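Local structure of acetyl-CoA acetyltransferase (Bacillus anthracis, 3SS6) at residues 32-35 with 36-40; 93-96 with 97-101; 101-104 with 105-108; 259-262 with 263-267; 353-356 with 357-361. The protein probably catalyses the thiolase reaction, the reversible condensation of two acetyl-CoA molecules to acetoacetyl-CoA. One frame throughout, in Å; residues are numbered along the deposited sequence.

Interaction 1: 32-35 with 36-40; sequences LAVP and VLQEA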
loop_
_atom_site.group_PDB
_atom_site.type_symbol
_atom_site.label_atom_id
_atom_site.label_comp_id
_atom_site.label_asym_id
_atom_site.label_seq_id
_atom_site.Cartn_x
_atom_site.Cartn_y
_atom_site.Cartn_z
ATOM N N LEU A 32 18.250 4.505 17.445
ATOM C CA LEU A 32 19.373 5.396 17.169
ATOM C C LEU A 32 19.617 6.316 18.367
ATOM O O LEU A 32 20.746 6.706 18.648
ATOM C CB LEU A 32 19.086 6.204 15.900
ATOM C CG LEU A 32 20.157 7.185 15.404
ATOM C CD1 LEU A 32 21.536 6.509 15.380
ATOM C CD2 LEU A 32 19.768 7.693 14.003
ATOM N N ALA A 33 18.544 6.636 19.088
ATOM C CA ALA A 33 18.663 7.495 20.274
ATOM C C ALA A 33 19.242 6.753 21.461
ATOM O O ALA A 33 20.026 7.318 22.215
ATOM C CB ALA A 33 17.308 8.096 20.650
ATOM N N VAL A 34 18.859 5.489 21.619
ATOM C CA VAL A 34 19.217 4.730 22.821
ATOM C C VAL A 34 20.702 4.777 23.234
ATOM O O VAL A 34 21.012 5.160 24.350
ATOM C CB VAL A 34 18.703 3.266 22.748
ATOM C CG1 VAL A 34 19.447 2.391 23.747
ATOM C CG2 VAL A 34 17.182 3.223 23.008
ATOM N N PRO A 35 21.629 4.392 22.339
ATOM C CA PRO A 35 23.027 4.332 22.793
ATOM C C PRO A 35 23.609 5.707 23.115
ATOM O O PRO A 35 24.533 5.812 23.936
ATOM C CB PRO A 35 23.770 3.697 21.605
ATOM C CG PRO A 35 22.858 3.885 20.427
ATOM C CD PRO A 35 21.452 3.891 20.963
ATOM N N VAL A 36 23.073 6.737 22.470
ATOM C CA VAL A 36 23.524 8.105 22.704
ATOM C C VAL A 36 22.977 8.631 24.038
ATOM O O VAL A 36 23.695 9.303 24.795
ATOM C CB VAL A 36 23.166 9.014 21.508
ATOM C CG1 VAL A 36 23.683 10.420 21.733
ATOM C CG2 VAL A 36 23.776 8.441 20.233
ATOM N N LEU A 37 21.715 8.319 24.333
ATOM C CA LEU A 37 21.161 8.607 25.652
ATOM C C LEU A 37 22.004 7.943 26.734
ATOM O O LEU A 37 22.344 8.559 27.745
ATOM C CB LEU A 37 19.740 8.065 25.762
ATOM C CG LEU A 37 18.684 8.830 24.974
ATOM C CD1 LEU A 37 17.361 8.071 25.014
ATOM C CD2 LEU A 37 18.510 10.252 25.521
ATOM N N GLN A 38 22.323 6.669 26.526
ATOM C CA GLN A 38 23.098 5.921 27.518
ATOM C C GLN A 38 24.474 6.525 27.786
ATOM O O GLN A 38 24.872 6.694 28.946
ATOM C CB GLN A 38 23.223 4.453 27.104
ATOM C CG GLN A 38 21.884 3.722 27.150
ATOM C CD GLN A 38 21.943 2.338 26.523
ATOM O OE1 GLN A 38 22.725 2.095 25.606
ATOM N NE2 GLN A 38 21.111 1.425 27.015
ATOM N N GLU A 39 25.189 6.866 26.717
ATOM C CA GLU A 39 26.532 7.420 26.873
ATOM C C GLU A 39 26.468 8.820 27.470
ATOM O O GLU A 39 27.306 9.185 28.288
ATOM C CB GLU A 39 27.283 7.421 25.538
ATOM C CG GLU A 39 28.712 7.981 25.628
ATOM C CD GLU A 39 29.653 7.143 26.499
ATOM O OE1 GLU A 39 29.376 5.948 26.750
ATOM O OE2 GLU A 39 30.693 7.696 26.923
ATOM N N ALA A 40 25.467 9.605 27.071
ATOM C CA ALA A 40 25.336 10.945 27.631
ATOM C C ALA A 40 25.214 10.898 29.144
ATOM O O ALA A 40 25.891 11.646 29.860
ATOM C CB ALA A 40 24.136 11.682 27.024
#

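Interaction 2: 93-96 with 97-101; sequences SGMQ and AIMSA. With K (potassium ion), chain F.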
loop_
_atom_site.group_PDB
_atom_site.type_symbol
_atom_site.label_atom_id
_atom_site.label_comp_id
_atom_site.label_asym_id
_atom_site.label_seq_id
_atom_site.Cartn_x
_atom_site.Cartn_y
_atom_site.Cartn_z
ATOM N N SER A 93 13.836 21.299 15.700
ATOM C CA SER A 93 13.292 20.446 16.769
ATOM C C SER A 93 14.305 20.099 17.856
ATOM O O SER A 93 13.998 20.183 19.045
ATOM C CB SER A 93 12.693 19.148 16.213
ATOM O OG SER A 93 11.638 19.437 15.314
ATOM N N GLY A 94 15.501 19.687 17.447
ATOM C CA GLY A 94 16.527 19.279 18.395
ATOM C C GLY A 94 17.041 20.428 19.244
ATOM O O GLY A 94 17.466 20.218 20.386
ATOM N N MET A 95 17.011 21.637 18.694
ATOM C CA MET A 95 17.410 22.813 19.461
ATOM C C MET A 95 16.275 23.209 20.410
ATOM O O MET A 95 16.520 23.562 21.562
ATOM C CB MET A 95 17.807 23.962 18.533
ATOM C CG MET A 95 18.264 25.219 19.257
ATOM S SD MET A 95 18.951 26.458 18.142
ATOM C CE MET A 95 20.552 25.705 17.792
ATOM N N GLN A 96 15.031 23.134 19.944
ATOM C CA GLN A 96 13.910 23.434 20.834
ATOM C C GLN A 96 13.894 22.481 22.036
ATOM O O GLN A 96 13.539 22.875 23.154
ATOM C CB GLN A 96 12.569 23.357 20.083
ATOM C CG GLN A 96 11.364 23.629 20.981
ATOM C CD GLN A 96 11.374 25.061 21.505
ATOM O OE1 GLN A 96 11.530 26.005 20.737
ATOM N NE2 GLN A 96 11.230 25.222 22.815
ATOM N N ALA A 97 14.273 21.228 21.814
ATOM C CA ALA A 97 14.321 20.268 22.922
ATOM C C ALA A 97 15.274 20.760 24.006
ATOM O O ALA A 97 14.978 20.674 25.195
ATOM C CB ALA A 97 14.734 18.863 22.430
ATOM N N ILE A 98 16.421 21.274 23.586
ATOM C CA ILE A 98 17.386 21.812 24.538
ATOM C C ILE A 98 16.819 23.044 25.241
ATOM O O ILE A 98 17.013 23.220 26.441
ATOM C CB ILE A 98 18.706 22.155 23.834
ATOM C CG1 ILE A 98 19.370 20.857 23.358
ATOM C CG2 ILE A 98 19.622 22.968 24.763
ATOM C CD1 ILE A 98 20.457 21.073 22.306
ATOM N N MET A 99 16.128 23.905 24.495
ATOM C CA MET A 99 15.520 25.101 25.079
ATOM C C MET A 99 14.428 24.755 26.092
ATOM O O MET A 99 14.340 25.374 27.158
ATOM C CB MET A 99 14.968 26.018 23.979
ATOM C CG MET A 99 16.086 26.576 23.106
ATOM S SD MET A 99 15.531 26.998 21.443
ATOM C CE MET A 99 14.183 28.127 21.807
ATOM N N SER A 100 13.618 23.758 25.756
ATOM C CA SER A 100 12.554 23.314 26.636
ATOM C C SER A 100 13.133 22.690 27.909
ATOM O O SER A 100 12.593 22.888 29.006
ATOM C CB SER A 100 11.633 22.341 25.903
ATOM O OG SER A 100 10.868 23.030 24.920
ATOM N N ALA A 101 14.239 21.967 27.766
ATOM C CA ALA A 101 14.943 21.435 28.933
ATOM C C ALA A 101 15.433 22.588 29.806
ATOM O O ALA A 101 15.295 22.569 31.046
ATOM C CB ALA A 101 16.129 20.563 28.498
HETATM K K K F . 8.190 22.703 26.098
#

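Interaction 3: 101-104 with 105-108; sequences AAMQ and IQLG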
loop_
_atom_site.group_PDB
_atom_site.type_symbol
_atom_site.label_atom_id
_atom_site.label_comp_id
_atom_site.label_asym_id
_atom_site.label_seq_id
_atom_site.Cartn_x
_atom_site.Cartn_y
_atom_site.Cartn_z
ATOM N N ALA A 101 14.239 21.967 27.766
ATOM C CA ALA A 101 14.943 21.435 28.933
ATOM C C ALA A 101 15.433 22.588 29.806
ATOM O O ALA A 101 15.295 22.569 31.046
ATOM C CB ALA A 101 16.129 20.563 28.498
ATOM N N ALA A 102 16.007 23.603 29.163
ATOM C CA ALA A 102 16.493 24.754 29.917
ATOM C C ALA A 102 15.349 25.431 30.674
ATOM O O ALA A 102 15.509 25.826 31.839
ATOM C CB ALA A 102 17.196 25.741 28.992
ATOM N N MET A 103 14.190 25.552 30.032
ATOM C CA MET A 103 13.043 26.160 30.700
ATOM C C MET A 103 12.663 25.389 31.953
ATOM O O MET A 103 12.436 25.986 33.001
ATOM C CB MET A 103 11.828 26.261 29.768
ATOM C CG MET A 103 12.049 27.193 28.586
ATOM S SD MET A 103 10.508 27.690 27.758
ATOM C CE MET A 103 9.951 26.134 27.059
ATOM N N GLN A 104 12.575 24.065 31.845
ATOM C CA GLN A 104 12.231 23.252 33.007
ATOM C C GLN A 104 13.246 23.451 34.128
ATOM O O GLN A 104 12.883 23.543 35.296
ATOM C CB GLN A 104 12.159 21.767 32.646
ATOM C CG GLN A 104 10.979 21.418 31.755
ATOM C CD GLN A 104 10.725 19.920 31.678
ATOM O OE1 GLN A 104 11.529 19.114 32.154
ATOM N NE2 GLN A 104 9.611 19.547 31.075
ATOM N N ILE A 105 14.523 23.514 33.772
ATOM C CA ILE A 105 15.565 23.673 34.788
ATOM C C ILE A 105 15.534 25.067 35.398
ATOM O O ILE A 105 15.640 25.220 36.616
ATOM C CB ILE A 105 16.950 23.346 34.209
ATOM C CG1 ILE A 105 16.995 21.859 33.822
ATOM C CG2 ILE A 105 18.065 23.731 35.208
ATOM C CD1 ILE A 105 18.168 21.482 32.914
ATOM N N GLN A 106 15.376 26.090 34.562
ATOM C CA GLN A 106 15.319 27.450 35.089
ATOM C C GLN A 106 14.198 27.598 36.117
ATOM O O GLN A 106 14.355 28.284 37.137
ATOM C CB GLN A 106 15.102 28.454 33.961
ATOM C CG GLN A 106 16.238 28.558 32.950
ATOM C CD GLN A 106 15.832 29.422 31.759
ATOM O OE1 GLN A 106 15.571 28.920 30.651
ATOM N NE2 GLN A 106 15.739 30.729 31.994
ATOM N N LEU A 107 13.067 26.960 35.840
ATOM C CA LEU A 107 11.889 27.060 36.697
ATOM C C LEU A 107 11.910 26.135 37.907
ATOM O O LEU A 107 11.083 26.274 38.811
ATOM C CB LEU A 107 10.631 26.783 35.870
ATOM C CG LEU A 107 10.245 27.927 34.934
ATOM C CD1 LEU A 107 9.131 27.466 34.001
ATOM C CD2 LEU A 107 9.788 29.130 35.753
ATOM N N GLY A 108 12.843 25.185 37.926
ATOM C CA GLY A 108 12.866 24.188 38.973
ATOM C C GLY A 108 11.845 23.079 38.780
ATOM O O GLY A 108 11.586 22.304 39.705
#

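Interaction 4: 259-262 with 263-267; sequences VLMS and EEKAK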
loop_
_atom_site.group_PDB
_atom_site.type_symbol
_atom_site.label_atom_id
_atom_site.label_comp_id
_atom_site.label_asym_id
_atom_site.label_seq_id
_atom_site.Cartn_x
_atom_site.Cartn_y
_atom_site.Cartn_z
ATOM N N VAL A 259 23.326 16.481 28.365
ATOM C CA VAL A 259 22.816 16.397 29.728
ATOM C C VAL A 259 22.861 17.811 30.295
ATOM O O VAL A 259 23.912 18.466 30.271
ATOM C CB VAL A 259 23.656 15.450 30.624
ATOM C CG1 VAL A 259 23.137 15.487 32.067
ATOM C CG2 VAL A 259 23.628 14.014 30.065
ATOM N N LEU A 260 21.712 18.291 30.765
ATOM C CA LEU A 260 21.611 19.634 31.323
ATOM C C LEU A 260 21.170 19.548 32.769
ATOM O O LEU A 260 20.405 18.653 33.138
ATOM C CB LEU A 260 20.589 20.467 30.532
ATOM C CG LEU A 260 20.869 20.642 29.038
ATOM C CD1 LEU A 260 20.123 19.582 28.183
ATOM C CD2 LEU A 260 20.464 22.036 28.608
ATOM N N MET A 261 21.628 20.485 33.598
ATOM C CA MET A 261 21.162 20.529 34.977
ATOM C C MET A 261 21.308 21.951 35.515
ATOM O O MET A 261 21.886 22.813 34.856
ATOM C CB MET A 261 21.938 19.525 35.850
ATOM C CG MET A 261 23.435 19.848 35.985
ATOM S SD MET A 261 24.317 18.592 36.949
ATOM C CE MET A 261 24.176 17.183 35.834
ATOM N N SER A 262 20.748 22.215 36.686
ATOM C CA SER A 262 20.945 23.525 37.293
ATOM C C SER A 262 22.409 23.671 37.670
ATOM O O SER A 262 23.086 22.684 37.970
ATOM C CB SER A 262 20.054 23.709 38.520
ATOM O OG SER A 262 20.436 22.816 39.561
ATOM N N GLU A 263 22.905 24.898 37.643
ATOM C CA GLU A 263 24.278 25.131 38.050
ATOM C C GLU A 263 24.489 24.702 39.509
ATOM O O GLU A 263 25.561 24.216 39.873
ATOM C CB GLU A 263 24.658 26.595 37.850
ATOM C CG GLU A 263 26.165 26.819 38.006
ATOM C CD GLU A 263 26.630 28.154 37.468
ATOM O OE1 GLU A 263 25.781 28.988 37.091
ATOM O OE2 GLU A 263 27.860 28.373 37.423
ATOM N N GLU A 264 23.462 24.889 40.333
ATOM C CA GLU A 264 23.535 24.482 41.733
ATOM C C GLU A 264 23.666 22.965 41.873
ATOM O O GLU A 264 24.441 22.480 42.706
ATOM C CB GLU A 264 22.341 25.014 42.533
ATOM C CG GLU A 264 22.351 26.526 42.692
ATOM C CD GLU A 264 21.381 27.025 43.752
ATOM O OE1 GLU A 264 20.400 26.311 44.055
ATOM O OE2 GLU A 264 21.607 28.134 44.284
ATOM N N LYS A 265 22.940 22.220 41.045
ATOM C CA LYS A 265 23.031 20.767 41.040
ATOM C C LYS A 265 24.434 20.320 40.628
ATOM O O LYS A 265 24.989 19.385 41.202
ATOM C CB LYS A 265 21.997 20.178 40.077
ATOM C CG LYS A 265 21.878 18.658 40.125
ATOM C CD LYS A 265 21.258 18.219 41.439
ATOM C CE LYS A 265 20.878 16.752 41.420
ATOM N NZ LYS A 265 20.310 16.343 42.738
ATOM N N ALA A 266 25.014 20.990 39.635
ATOM C CA ALA A 266 26.375 20.652 39.221
ATOM C C ALA A 266 27.371 20.919 40.354
ATOM O O ALA A 266 28.280 20.124 40.594
ATOM C CB ALA A 266 26.765 21.417 37.965
ATOM N N LYS A 267 27.197 22.038 41.050
ATOM C CA LYS A 267 28.066 22.357 42.185
ATOM C C LYS A 267 27.919 21.299 43.271
ATOM O O LYS A 267 28.910 20.860 43.867
ATOM C CB LYS A 267 27.735 23.740 42.746
ATOM C CG LYS A 267 28.622 24.175 43.930
ATOM C CD LYS A 267 30.024 24.518 43.453
ATOM C CE LYS A 267 30.895 25.029 44.593
ATOM N NZ LYS A 267 32.219 25.505 44.102
#

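Interaction 5: 353-356 with 357-361; sequences GCTG and ARITV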
loop_
_atom_site.group_PDB
_atom_site.type_symbol
_atom_site.label_atom_id
_atom_site.label_comp_id
_atom_site.label_asym_id
_atom_site.label_seq_id
_atom_site.Cartn_x
_atom_site.Cartn_y
_atom_site.Cartn_z
ATOM N N GLY A 353 15.583 16.257 12.577
ATOM C CA GLY A 353 15.185 16.337 13.972
ATOM C C GLY A 353 16.377 16.516 14.890
ATOM O O GLY A 353 16.316 17.176 15.916
ATOM N N CYS A 354 17.440 15.825 14.524
ATOM C CA CYS A 354 18.721 15.841 15.214
ATOM C C CYS A 354 19.551 17.128 15.153
ATOM O O CYS A 354 20.234 17.486 16.101
ATOM C CB CYS A 354 19.568 14.663 14.713
ATOM S SG CYS A 354 21.270 14.625 15.310
ATOM N N THR A 355 19.514 17.791 14.004
ATOM C CA THR A 355 20.502 18.814 13.661
ATOM C C THR A 355 20.633 19.968 14.651
ATOM O O THR A 355 21.746 20.441 14.915
ATOM C CB THR A 355 20.255 19.346 12.246
ATOM O OG1 THR A 355 20.537 18.293 11.317
ATOM C CG2 THR A 355 21.164 20.540 11.950
ATOM N N GLY A 356 19.508 20.442 15.177
ATOM C CA GLY A 356 19.558 21.554 16.112
ATOM C C GLY A 356 20.342 21.216 17.357
ATOM O O GLY A 356 21.002 22.092 17.931
ATOM N N ALA A 357 20.277 19.946 17.768
ATOM C CA ALA A 357 21.098 19.454 18.879
ATOM C C ALA A 357 22.521 19.126 18.423
ATOM O O ALA A 357 23.481 19.400 19.138
ATOM C CB ALA A 357 20.457 18.231 19.519
ATOM N N ARG A 358 22.651 18.549 17.232
ATOM C CA ARG A 358 23.962 18.177 16.682
ATOM C C ARG A 358 24.922 19.366 16.586
ATOM O O ARG A 358 26.076 19.283 17.030
ATOM C CB ARG A 358 23.779 17.498 15.309
ATOM C CG ARG A 358 24.909 16.539 14.906
ATOM C CD ARG A 358 26.156 17.326 14.443
ATOM N NE ARG A 358 25.870 18.128 13.256
ATOM C CZ ARG A 358 26.700 19.046 12.763
ATOM N NH1 ARG A 358 27.850 19.289 13.372
ATOM N NH2 ARG A 358 26.383 19.717 11.659
ATOM N N ILE A 359 24.444 20.482 16.039
ATOM C CA ILE A 359 25.324 21.639 15.879
ATOM C C ILE A 359 25.696 22.229 17.230
ATOM O O ILE A 359 26.764 22.829 17.371
ATOM C CB ILE A 359 24.758 22.722 14.915
ATOM C CG1 ILE A 359 23.492 23.387 15.477
ATOM C CG2 ILE A 359 24.518 22.115 13.528
ATOM C CD1 ILE A 359 22.963 24.544 14.599
ATOM N N THR A 360 24.835 22.037 18.230
ATOM C CA THR A 360 25.139 22.524 19.580
ATOM C C THR A 360 26.241 21.662 20.208
ATOM O O THR A 360 27.192 22.178 20.801
ATOM C CB THR A 360 23.877 22.570 20.467
ATOM O OG1 THR A 360 22.884 23.398 19.832
ATOM C CG2 THR A 360 24.202 23.145 21.849
ATOM N N VAL A 361 26.112 20.349 20.071
ATOM C CA VAL A 361 27.178 19.431 20.496
ATOM C C VAL A 361 28.512 19.832 19.869
ATOM O O VAL A 361 29.532 19.965 20.557
ATOM C CB VAL A 361 26.849 17.971 20.109
ATOM C CG1 VAL A 361 28.077 17.059 20.271
ATOM C CG2 VAL A 361 25.691 17.443 20.922
HETATM O O HOH W 1 23.428 17.837 11.639
#

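Interaction 1: 32-35 with 36-40
Pro35 and its neighbours Val34 and Val36 show how a proline is accommodated inside a helix, here helix 29-43. The ring nitrogen of Pro35 has no hydrogen to return to the turn before, and the helix is kinked at that point. Just beyond it, Val36 N leans on Ala33 O in a weak bond of 3.1 Å, bent to 121°, while the same oxygen takes a nearly straight bond from Leu37 N at 2.9 Å. Regular geometry is then restored: Gln38 N reaches Val34 O, and Glu39 N reaches Pro35 O at 3.0 Å.

The side chains follow the same turn. Val34 CG1 stands trans to its own N (chi1 162°), which lays it beside the extended chain of Gln38, 3.7 Å from Gln38 CD. The two side chains run alongside each other in the same direction, and Gln38 NE2 goes on to the carbonyl of Ala76. The Pro35 ring sets CB 3.2 Å from Val36 N. Val36 sends its CG2 branch back over Leu32 O at 3.8 Å; it packs on Val13 and Ser15 of strand 7-19 and on Val257 of strand 252-262, and shares Ile204 of strand 204-207 with the Pro35 ring. Ala33 CB meets Leu37 CD1 only loosely, at 4.4 Å.

Leu32 O is bonded by the hydroxyl of Ser255, and Ala33 O carries two amides. The chemistry thus implies that the proline disturbs the bonding pattern without leaving these two carbonyls unpaired, while the apolar branches of Val36 remain turned to the sheet.

Interaction 2: 93-96 with 97-101
The carboxamide of Gln96 meets Ser100 within its own plane: NE2 donates to Ser100 OG over 3.1 Å in an almost straight bond of 169°. At the other end of the amide, OE1 accepts from Arg89 NH2, so bonds at both ends restrain its rotation. The methyl of Met99 approaches from out of that plane, with CE 3.6 Å from Gln96 OE1, the two side chains crossing at about a right angle. The bend at chi2 (65°) after a CG trans to the backbone N is what turns the Gln96 amide along the helix toward Ser100.

Next to this polar pair the two methionines meet. Met95 and Met99 pass each other at a slant, Met95 CG resting 3.9 Å from Met99 SD. Backbone bonds bind the same turns, with Ser100 N drawn to 2.7 Å from Gln96 O.

Ser100 OG also coordinates a potassium ion at 2.9 Å. Tyr85 OH of the same chain, and Tyr85 OH and Ser100 OG of the second subunit, complete the site, so the cation lies between equivalent residues of two chains. Gln96 is thus a second-shell residue, placed to orient the first-shell Ser100 hydroxyl.

Ser93, which opens helix 93-107 and is tied by OG to Arg89 N and Gln90 O, follows two residues after Cys91, oxidised here to S-hydroxycysteine. A cysteine leading into a buried helix is characteristic of the thiolase fold; as in other thiolases, where this cysteine is the nucleophile, it is probably the catalytic residue here.

Interaction 3: 101-104 with 105-108
Backbone bonds from Ile105 N to Ala101 O, Gln106 N to Ala102 O and Leu107 N to Met103 O carry helix 93-107 to its end, which Gly108 closes with a positive phi of 78°. This is a Schellman motif, and within it Gly108 N bonds back to Ile105 O at 3.1 Å.

The side chains fan out over the carbonyls of the preceding turn. Ile105 lays CG1 on Ala101 O at 3.3 Å, its apolar end also packing on Val113, Leu260 and Val7 of three strands. Leu107 CG comes to 3.5 Å from Met103 O, and beyond it the residue meets Met103 of the second subunit, so the face bearing Met103 and Leu107 joins two copies of the protein. Gln104 points elsewhere: OE1 bonds Ser110 OG, and NE2 bonds Glu53 OE1.

Gln106 folds back along the helix, its CG lying trans to the carbonyl carbon (chi1 -65°), and OE1 then bonds Tyr280 OH while standing 3.9 Å from Ala102 CB. Ala102 O is met twice by this residue: by Gln106 N at 2.7 Å and by Gln106 CG at 3.0 Å.

Interaction 4: 259-262 with 263-267
Met261 and Ser262, consecutive residues at the end of strand 252-262, address different parts of the first turn of helix 263-269. The strand and helix segments meet nearly at right angles (94°), and each side chain takes its own route across that corner. Met261 points its CB toward the helix. Its CG sits between the backbone N and the carbonyl carbon (chi1 65°) and the chain runs on extended through chi2, which sets SD against the Ala266 backbone; the later bend at chi3 only turns CE aside. SD lies 3.7 Å from Ala266 N and 3.9 Å from Ala266 CB. Lys265 CG touches the same sulfur more loosely, at 4.0 Å.

Ser262 turns its hydroxyl over the start of the helix. OG takes the same kind of position (chi1 66°), a placement that lets it accept from Lys265 N at 3.0 Å as the N-cap. Lys265 CB comes close alongside, 3.1 Å from Ser262 OG. The Ser262 carbonyl serves the next residue, accepting from Ala266 N at 3.1 Å. The hydroxyl thus caps Lys265 N, an amide with no earlier turn to supply its acceptor, and the carbonyl begins the regular helical bonding.

Beyond the corner the charged ends part. Lys265 NZ pairs with Glu268, and Glu263 forms a salt bridge with Arg276 and a hydrogen bond to Asn6.

Within the fold, the strand segment runs between strands 7-19 and 112-120, bonded by backbone to Val8 on one and Val113 on the other. Leu260 packs on helix 93-107 through Ile98, Ala101 and Ile105, whereas Met261 lies against Val46 and Leu271, both in loops.

Interaction 5: 353-356 with 357-361
Cys354 on Arg358 and Thr355 on Ile359 make up the tight part of this turn together with the backbone. Cys354 SG rests on Arg358 CB at 3.8 Å, while Thr355 and Ile359 slant past each other with Thr355 CG2 4.0 Å from Ile359 CG2. Along the backbone, Ile359 N bonds Thr355 O at 2.9 Å, and Cys354 O takes both Arg358 N and, weakly, Ala357 N. Thr360 supplies a substitute for a regular helix bond: with OG1 trans to the carbonyl carbon (chi1 -57°), its hydroxyl donates to Gly356 O at 3.0 Å, while its own N turns weakly to Ala357 O.

The looser side holds a water between Thr355 and Arg358, though all the touching residues are buried. It donates to Thr355 OG1 and accepts from Arg358 NE at 2.9 Å, standing in the guanidinium plane at its edge. One face of that group carries Ile359 CG2, 3.6 Å above the plane and toward the rim. His350 and Pro351 also bond Thr355 OG1, and Ser362 bonds Arg358 NH1.

This part of helix 352-370 lies about 3 Å from the centre of the chain (centre to centre), with Cys354 and Ala357 on strand 252-262, Thr355 and Ile359 on strand 374-381, and Arg358 against strand 7-19.

Interactions 2 and 3 are successive turns of helix 93-107, sharing Ala101, with centres 11 Å apart; both reach the second subunit, the former through the potassium ion. Interaction 5 packs against the beginning of this helix: Met95 CE lies 3.6 Å from Gly356 O, joining N-terminal and C-terminal thiolase sequences near the start of helix 93-107, which follows Cys91 in sequence. Interaction 4 meets the other end, where Ile105 CD1 lies 3.5 Å from Leu260 CB. Interaction 1 stands on another flank of strand 252-262, touching interaction 4 where Ala40 O approaches Val259 CG2 at 3.3 Å, but its nearest atoms remain about 10 Å from interaction 2. Strand 252-262 is thus the common partner of helices 29-43, 93-107 and 352-370.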